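Local coordinates for Atp-dependent DNA ligase (Psychromonas sp., PDB 4D05), which is a minimal-type bacterial ligase that probably seals nicks in duplex DNA using ATP, through a covalent lysyl-adenylate intermediate, at residues Y21-K26 against Q132-T137; G154-H159 against L172-K177. One frame throughout, in Å; residues are numbered along the deposited sequence.

Contact 1. Residues Y21-K26 against Q132-T137. With AMP (adenosine monophosphate), chain H.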
loop_
_atom_site.group_PDB
_atom_site.type_symbol
_atom_site.label_atom_id
_atom_site.label_comp_id
_atom_site.label_asym_id
_atom_site.label_seq_id
_atom_site.Cartn_x
_atom_site.Cartn_y
_atom_site.Cartn_z
ATOM N N TYR A 21 -9.008 11.399 -11.065
ATOM C CA TYR A 21 -8.171 11.082 -9.903
ATOM C C TYR A 21 -6.775 11.652 -9.978
ATOM O O TYR A 21 -6.109 11.578 -11.014
ATOM C CB TYR A 21 -8.029 9.570 -9.753
ATOM C CG TYR A 21 -9.325 8.931 -9.450
ATOM C CD1 TYR A 21 -10.247 8.702 -10.463
ATOM C CD2 TYR A 21 -9.663 8.585 -8.158
ATOM C CE1 TYR A 21 -11.455 8.154 -10.192
ATOM C CE2 TYR A 21 -10.879 8.027 -7.884
ATOM C CZ TYR A 21 -11.779 7.815 -8.916
ATOM O OH TYR A 21 -13.022 7.276 -8.687
ATOM N N TYR A 22 -6.302 12.169 -8.849
ATOM C CA TYR A 22 -4.902 12.490 -8.706
ATOM C C TYR A 22 -4.128 11.220 -8.358
ATOM O O TYR A 22 -4.516 10.467 -7.460
ATOM C CB TYR A 22 -4.680 13.575 -7.628
ATOM C CG TYR A 22 -5.001 14.949 -8.198
ATOM C CD1 TYR A 22 -4.063 15.633 -8.970
ATOM C CD2 TYR A 22 -6.240 15.515 -8.013
ATOM C CE1 TYR A 22 -4.353 16.885 -9.523
ATOM C CE2 TYR A 22 -6.550 16.749 -8.558
ATOM C CZ TYR A 22 -5.608 17.423 -9.314
ATOM O OH TYR A 22 -5.942 18.661 -9.848
ATOM N N VAL A 23 -3.014 11.026 -9.051
ATOM C CA VAL A 23 -2.218 9.812 -8.931
ATOM C C VAL A 23 -0.880 10.157 -8.309
ATOM O O VAL A 23 -0.214 11.093 -8.729
ATOM C CB VAL A 23 -2.007 9.161 -10.318
ATOM C CG1 VAL A 23 -1.234 7.875 -10.189
ATOM C CG2 VAL A 23 -3.341 8.965 -10.980
ATOM N N SER A 24 -0.488 9.363 -7.308
ATOM C CA SER A 24 0.749 9.582 -6.597
ATOM C C SER A 24 1.415 8.235 -6.343
ATOM O O SER A 24 0.794 7.186 -6.456
ATOM C CB SER A 24 0.455 10.286 -5.248
ATOM O OG SER A 24 -0.378 9.474 -4.441
ATOM N N GLU A 25 2.692 8.273 -6.016
ATOM C CA GLU A 25 3.432 7.044 -5.667
ATOM C C GLU A 25 3.067 6.573 -4.266
ATOM O O GLU A 25 3.098 7.338 -3.289
ATOM C CB GLU A 25 4.936 7.300 -5.751
ATOM C CG GLU A 25 5.764 6.022 -5.506
ATOM C CD GLU A 25 7.243 6.185 -5.747
ATOM O OE1 GLU A 25 7.618 7.112 -6.496
ATOM O OE2 GLU A 25 8.041 5.375 -5.187
ATOM N N LYS A 26 2.714 5.302 -4.158
ATOM C CA LYS A 26 2.471 4.667 -2.867
ATOM C C LYS A 26 3.837 4.481 -2.183
ATOM O O LYS A 26 4.693 3.780 -2.697
ATOM C CB LYS A 26 1.816 3.310 -3.118
ATOM C CG LYS A 26 1.319 2.560 -1.892
ATOM C CD LYS A 26 0.659 1.265 -2.384
ATOM C CE LYS A 26 -0.158 0.589 -1.258
ATOM N NZ LYS A 26 0.843 0.090 -0.310
ATOM N N GLN A 132 -0.328 13.809 -9.717
ATOM C CA GLN A 132 -0.429 14.052 -11.155
ATOM C C GLN A 132 -1.707 13.494 -11.748
ATOM O O GLN A 132 -2.318 12.588 -11.217
ATOM C CB GLN A 132 0.791 13.493 -11.902
ATOM C CG GLN A 132 1.014 11.991 -11.770
ATOM C CD GLN A 132 2.379 11.538 -12.358
ATOM O OE1 GLN A 132 2.590 11.579 -13.570
ATOM N NE2 GLN A 132 3.291 11.107 -11.495
ATOM N N LYS A 133 -2.076 14.048 -12.896
ATOM C CA LYS A 133 -3.180 13.519 -13.673
ATOM C C LYS A 133 -2.662 12.629 -14.806
ATOM O O LYS A 133 -1.655 12.927 -15.475
ATOM C CB LYS A 133 -4.010 14.673 -14.272
ATOM C CG LYS A 133 -4.883 15.397 -13.265
ATOM C CD LYS A 133 -5.944 14.471 -12.709
ATOM C CE LYS A 133 -7.076 15.170 -12.009
ATOM N NZ LYS A 133 -7.938 15.989 -12.949
ATOM N N ILE A 134 -3.406 11.566 -15.039
ATOM C CA ILE A 134 -3.054 10.537 -16.024
ATOM C C ILE A 134 -4.228 10.390 -16.980
ATOM O O ILE A 134 -5.391 10.393 -16.550
ATOM C CB ILE A 134 -2.758 9.199 -15.281
ATOM C CG1 ILE A 134 -1.530 9.319 -14.367
ATOM C CG2 ILE A 134 -2.527 8.056 -16.229
ATOM C CD1 ILE A 134 -0.221 9.550 -15.100
ATOM N N PRO A 135 -3.957 10.276 -18.287
ATOM C CA PRO A 135 -5.081 10.411 -19.225
ATOM C C PRO A 135 -5.961 9.175 -19.423
ATOM O O PRO A 135 -7.119 9.317 -19.868
ATOM C CB PRO A 135 -4.391 10.759 -20.550
ATOM C CG PRO A 135 -3.018 10.184 -20.410
ATOM C CD PRO A 135 -2.667 10.438 -18.963
ATOM N N ASN A 136 -5.451 7.979 -19.136
ATOM C CA ASN A 136 -6.210 6.764 -19.410
ATOM C C ASN A 136 -5.582 5.596 -18.690
ATOM O O ASN A 136 -4.477 5.703 -18.175
ATOM C CB ASN A 136 -6.328 6.458 -20.920
ATOM C CG ASN A 136 -4.997 6.535 -21.628
ATOM O OD1 ASN A 136 -4.091 5.751 -21.376
ATOM N ND2 ASN A 136 -4.868 7.522 -22.521
ATOM N N THR A 137 -6.283 4.476 -18.656
ATOM C CA THR A 137 -5.823 3.312 -17.889
ATOM C C THR A 137 -4.542 2.679 -18.443
ATOM O O THR A 137 -3.652 2.250 -17.677
ATOM C CB THR A 137 -6.892 2.263 -17.861
ATOM O OG1 THR A 137 -8.052 2.817 -17.232
ATOM C CG2 THR A 137 -6.388 1.029 -17.051
HETATM P P AMP H . -0.181 -0.243 1.311
HETATM O O1P AMP H . -1.231 -1.290 1.068
HETATM O O2P AMP H . 1.016 -0.423 2.226
HETATM O "O5'" AMP H . -0.955 1.104 1.632
HETATM C "C5'" AMP H . -0.120 2.235 1.740
HETATM C "C4'" AMP H . -0.549 2.961 2.978
HETATM O "O4'" AMP H . 0.194 4.148 3.154
HETATM C "C3'" AMP H . -1.985 3.323 2.802
HETATM O "O3'" AMP H . -2.588 3.009 4.067
HETATM C "C2'" AMP H . -1.968 4.801 2.537
HETATM O "O2'" AMP H . -3.112 5.195 3.299
HETATM C "C1'" AMP H . -0.559 5.327 2.940
HETATM N N9 AMP H . 0.141 5.979 1.781
HETATM C C8 AMP H . 1.390 5.785 1.273
HETATM N N7 AMP H . 1.639 6.548 0.179
HETATM C C5 AMP H . 0.523 7.297 0.022
HETATM C C6 AMP H . 0.070 8.281 -0.965
HETATM N N6 AMP H . 0.893 8.654 -1.956
HETATM N N1 AMP H . -1.150 8.797 -0.777
HETATM C C2 AMP H . -1.994 8.391 0.182
HETATM N N3 AMP H . -1.672 7.496 1.100
HETATM C C4 AMP H . -0.445 6.922 1.059
HETATM O O HOH W 1 -5.628 10.973 -13.440
#
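Lys133 NZ is gripped by three groups: it hydrogen-bonds to Gln160 OE1 and Thr19 O, and it makes an off-centre cation-pi contact with Tyr22, 5.0 Å from NZ to the ring centroid. The bend at chi2 (-64°) helps bring CE over the centre of one ring face, 3.8 Å from Tyr22 CZ, a CH-pi contact, and the bend at chi4 (67°) then sets the direction of NZ. The ring's far end is tied by a hydrogen bond between Tyr22 OH and Glu108. An alanine here, lacking the ring and its hydroxyl, would probably let the Lys133 chain move more freely and loosen the hold on helix 107-121 through Glu108. Next along the strand, Val23 and Gln132 form a single antiparallel hydrogen-bonded pair, Val23 N reaching Gln132 O at 2.8 Å and Gln132 N reaching Val23 O at 2.9 Å. Strand 21-26 leads into the nucleotidyltransferase KxDG motif, whose lysine, Lys26, is bonded through NZ to the AMP phosphorus. Just before it, Ser24 OG and Glu25 O both accept from the adenine N6, each at 2.9 Å. Val23 CG2 meets Ile134 CG1 at 3.9 Å, the side chains crossing at about a right angle, and a water bridges Tyr21 O to Ile134 N.

Contact 2. Residues G154-H159 against L172-K177. With AMP (adenosine monophosphate), chain H; SO4 (sulfate ion), chain F.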
loop_
_atom_site.group_PDB
_atom_site.type_symbol
_atom_site.label_atom_id
_atom_site.label_comp_id
_atom_site.label_asym_id
_atom_site.label_seq_id
_atom_site.Cartn_x
_atom_site.Cartn_y
_atom_site.Cartn_z
ATOM N N GLY A 154 4.023 1.113 -5.615
ATOM C CA GLY A 154 2.787 1.141 -6.366
ATOM C C GLY A 154 2.286 2.569 -6.483
ATOM O O GLY A 154 3.076 3.516 -6.363
ATOM N N LEU A 155 0.982 2.705 -6.740
ATOM C CA LEU A 155 0.360 4.022 -6.890
ATOM C C LEU A 155 -0.838 4.173 -5.966
ATOM O O LEU A 155 -1.417 3.191 -5.506
ATOM C CB LEU A 155 -0.120 4.212 -8.345
ATOM C CG LEU A 155 0.974 4.136 -9.393
ATOM C CD1 LEU A 155 0.384 4.164 -10.814
ATOM C CD2 LEU A 155 1.905 5.268 -9.176
HETATM N N MSE A 156 -1.204 5.419 -5.695
HETATM C CA MSE A 156 -2.440 5.758 -5.044
HETATM C C MSE A 156 -3.235 6.709 -5.921
HETATM O O MSE A 156 -2.655 7.537 -6.597
HETATM C CB MSE A 156 -2.177 6.478 -3.700
HETATM C CG MSE A 156 -1.303 5.694 -2.712
HETATM SE SE MSE A 156 -2.229 4.130 -1.947
HETATM C CE MSE A 156 -3.856 5.043 -1.324
ATOM N N LEU A 157 -4.565 6.576 -5.881
ATOM C CA LEU A 157 -5.479 7.408 -6.626
ATOM C C LEU A 157 -6.437 8.094 -5.637
ATOM O O LEU A 157 -7.001 7.447 -4.756
ATOM C CB LEU A 157 -6.303 6.572 -7.595
ATOM C CG LEU A 157 -5.536 6.014 -8.818
ATOM C CD1 LEU A 157 -4.764 4.735 -8.496
ATOM C CD2 LEU A 157 -6.469 5.730 -9.944
ATOM N N HIS A 158 -6.655 9.390 -5.826
ATOM C CA HIS A 158 -7.557 10.123 -4.932
ATOM C C HIS A 158 -8.414 11.065 -5.763
ATOM O O HIS A 158 -7.902 11.913 -6.482
ATOM C CB HIS A 158 -6.717 10.885 -3.916
ATOM C CG HIS A 158 -7.486 11.378 -2.732
ATOM N ND1 HIS A 158 -6.859 11.817 -1.587
ATOM C CD2 HIS A 158 -8.809 11.525 -2.515
ATOM C CE1 HIS A 158 -7.765 12.163 -0.695
ATOM N NE2 HIS A 158 -8.961 12.031 -1.242
ATOM N N HIS A 159 -9.720 10.862 -5.708
ATOM C CA HIS A 159 -10.656 11.632 -6.512
ATOM C C HIS A 159 -10.542 13.128 -6.197
ATOM O O HIS A 159 -10.565 13.542 -5.024
ATOM C CB HIS A 159 -12.074 11.111 -6.280
ATOM C CG HIS A 159 -13.050 11.528 -7.325
ATOM N ND1 HIS A 159 -13.462 12.831 -7.466
ATOM C CD2 HIS A 159 -13.696 10.819 -8.280
ATOM C CE1 HIS A 159 -14.333 12.908 -8.462
ATOM N NE2 HIS A 159 -14.482 11.701 -8.980
ATOM N N LEU A 172 -10.445 7.030 -2.391
ATOM C CA LEU A 172 -9.018 6.860 -2.233
ATOM C C LEU A 172 -8.693 5.392 -2.473
ATOM O O LEU A 172 -9.160 4.549 -1.724
ATOM C CB LEU A 172 -8.600 7.245 -0.797
ATOM C CG LEU A 172 -7.109 7.148 -0.483
ATOM C CD1 LEU A 172 -6.264 8.110 -1.312
ATOM C CD2 LEU A 172 -6.805 7.363 1.003
HETATM N N MSE A 173 -7.922 5.097 -3.499
HETATM C CA MSE A 173 -7.648 3.710 -3.879
HETATM C C MSE A 173 -6.152 3.378 -3.995
HETATM O O MSE A 173 -5.365 4.194 -4.450
HETATM C CB MSE A 173 -8.306 3.409 -5.213
HETATM C CG MSE A 173 -9.812 3.435 -5.179
HETATM SE SE MSE A 173 -10.598 3.241 -6.954
HETATM C CE MSE A 173 -10.300 5.044 -7.538
ATOM N N LYS A 174 -5.812 2.154 -3.593
ATOM C CA LYS A 174 -4.473 1.607 -3.734
ATOM C C LYS A 174 -4.406 0.881 -5.043
ATOM O O LYS A 174 -5.299 0.120 -5.367
ATOM C CB LYS A 174 -4.165 0.534 -2.659
ATOM C CG LYS A 174 -4.392 0.952 -1.273
ATOM C CD LYS A 174 -4.232 -0.252 -0.300
ATOM C CE LYS A 174 -4.232 0.258 1.098
ATOM N NZ LYS A 174 -3.749 -0.771 2.044
ATOM N N LEU A 175 -3.293 1.035 -5.743
ATOM C CA LEU A 175 -3.045 0.261 -6.963
ATOM C C LEU A 175 -1.659 -0.362 -6.896
ATOM O O LEU A 175 -0.628 0.321 -6.985
ATOM C CB LEU A 175 -3.194 1.164 -8.191
ATOM C CG LEU A 175 -2.761 0.537 -9.508
ATOM C CD1 LEU A 175 -3.483 -0.751 -9.797
ATOM C CD2 LEU A 175 -2.997 1.544 -10.638
ATOM N N LYS A 176 -1.625 -1.683 -6.723
ATOM C CA LYS A 176 -0.365 -2.418 -6.783
ATOM C C LYS A 176 -0.495 -3.412 -7.918
ATOM O O LYS A 176 -1.606 -3.689 -8.394
ATOM C CB LYS A 176 -0.067 -3.116 -5.446
ATOM C CG LYS A 176 0.258 -2.123 -4.323
ATOM C CD LYS A 176 0.655 -2.782 -3.018
ATOM C CE LYS A 176 2.097 -3.273 -3.075
ATOM N NZ LYS A 176 2.665 -3.555 -1.699
ATOM N N LYS A 177 0.623 -3.950 -8.367
ATOM C CA LYS A 177 0.571 -4.944 -9.435
ATOM C C LYS A 177 -0.180 -6.180 -9.061
ATOM O O LYS A 177 -0.859 -6.798 -9.905
ATOM C CB LYS A 177 1.978 -5.306 -9.904
ATOM C CG LYS A 177 2.485 -4.278 -10.904
ATOM C CD LYS A 177 3.392 -4.841 -11.902
ATOM C CE LYS A 177 3.865 -3.744 -12.856
ATOM N NZ LYS A 177 4.980 -4.263 -13.669
HETATM P P AMP H . -0.181 -0.243 1.311
HETATM O O1P AMP H . -1.231 -1.290 1.068
HETATM O O2P AMP H . 1.016 -0.423 2.226
HETATM O "O5'" AMP H . -0.955 1.104 1.632
HETATM C "C5'" AMP H . -0.120 2.235 1.740
HETATM C "C4'" AMP H . -0.549 2.961 2.978
HETATM O "O4'" AMP H . 0.194 4.148 3.154
HETATM C "C3'" AMP H . -1.985 3.323 2.802
HETATM O "O3'" AMP H . -2.588 3.009 4.067
HETATM C "C2'" AMP H . -1.968 4.801 2.537
HETATM O "O2'" AMP H . -3.112 5.195 3.299
HETATM C "C1'" AMP H . -0.559 5.327 2.940
HETATM N N9 AMP H . 0.141 5.979 1.781
HETATM C C8 AMP H . 1.390 5.785 1.273
HETATM N N7 AMP H . 1.639 6.548 0.179
HETATM C C5 AMP H . 0.523 7.297 0.022
HETATM C C6 AMP H . 0.070 8.281 -0.965
HETATM N N6 AMP H . 0.893 8.654 -1.956
HETATM N N1 AMP H . -1.150 8.797 -0.777
HETATM C C2 AMP H . -1.994 8.391 0.182
HETATM N N3 AMP H . -1.672 7.496 1.100
HETATM C C4 AMP H . -0.445 6.922 1.059
HETATM S S SO4 F . -4.210 0.545 5.380
HETATM O O1 SO4 F . -3.005 -0.035 4.775
HETATM O O2 SO4 F . -3.868 1.566 6.389
HETATM O O3 SO4 F . -5.025 1.212 4.357
HETATM O O4 SO4 F . -4.991 -0.524 6.024
#
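Met156, present as selenomethionine, sets CG anti to its carbonyl carbon (chi1 -57°), which puts CG over the adenine, 3.4 Å from AMP C6; bends at chi2 and chi3 then turn SE toward Lys174 and CE onto Leu172 CD1. Lys174 starts from the same kind of chi1 (-53°) but runs straight beyond CG. The two lie side by side, pointing the same way, with Met156 SE 3.9 Å from Lys174 CG. The extended lysine carries NZ to the phosphate, where it donates to AMP O1P at 2.7 Å and to a sulfate, SO4 O1, at 2.9 Å; its bonds to AMP O5' and SO4 O3 are weak. This positive end probably helps offset the phosphate charge. The sequence around it fits the KxK of motif V in nucleotidyltransferases. Antiparallel backbone bonds join Leu155 with Leu175 and Leu157 with Met173, the Leu155 N to Leu175 O bond being almost straight at 2.9 Å. A side chain at Gly154 would clash with Leu175 O. On the face opposite Met156 and Lys174, Leu157 CD1 packs on Leu175 CB, 3.9 Å away. There Leu155 and Leu175 rest on Leu140 and Leu144 of helix 137-149, while strands 21-26 and 8-11 flank the pair in the sheet.

How the contacts relate
From the N terminus, strand 8-11 precedes strand 21-26 in the same sheet, and from 21-26 contact 1 closes a long loop of 105 residues that includes a separate mixed sheet built from strands 39-40, 30-34, 62-67, 94-99 and 126-128. The chain then enters helix 137-149 and returns as strand 154-159, which contact 2 pairs with 173-175 after a short excursion of 12 residues. The two loops follow in series, neither nested nor crossing. They meet laterally where strand 154-159 lies between its two neighbours: Ser24 O and Met156 N are 2.8 Å apart, a probable hydrogen bond. One sheet thus brings the adenylated lysine of contact 1 and the phosphate-binding Lys174 of contact 2 to the same AMP.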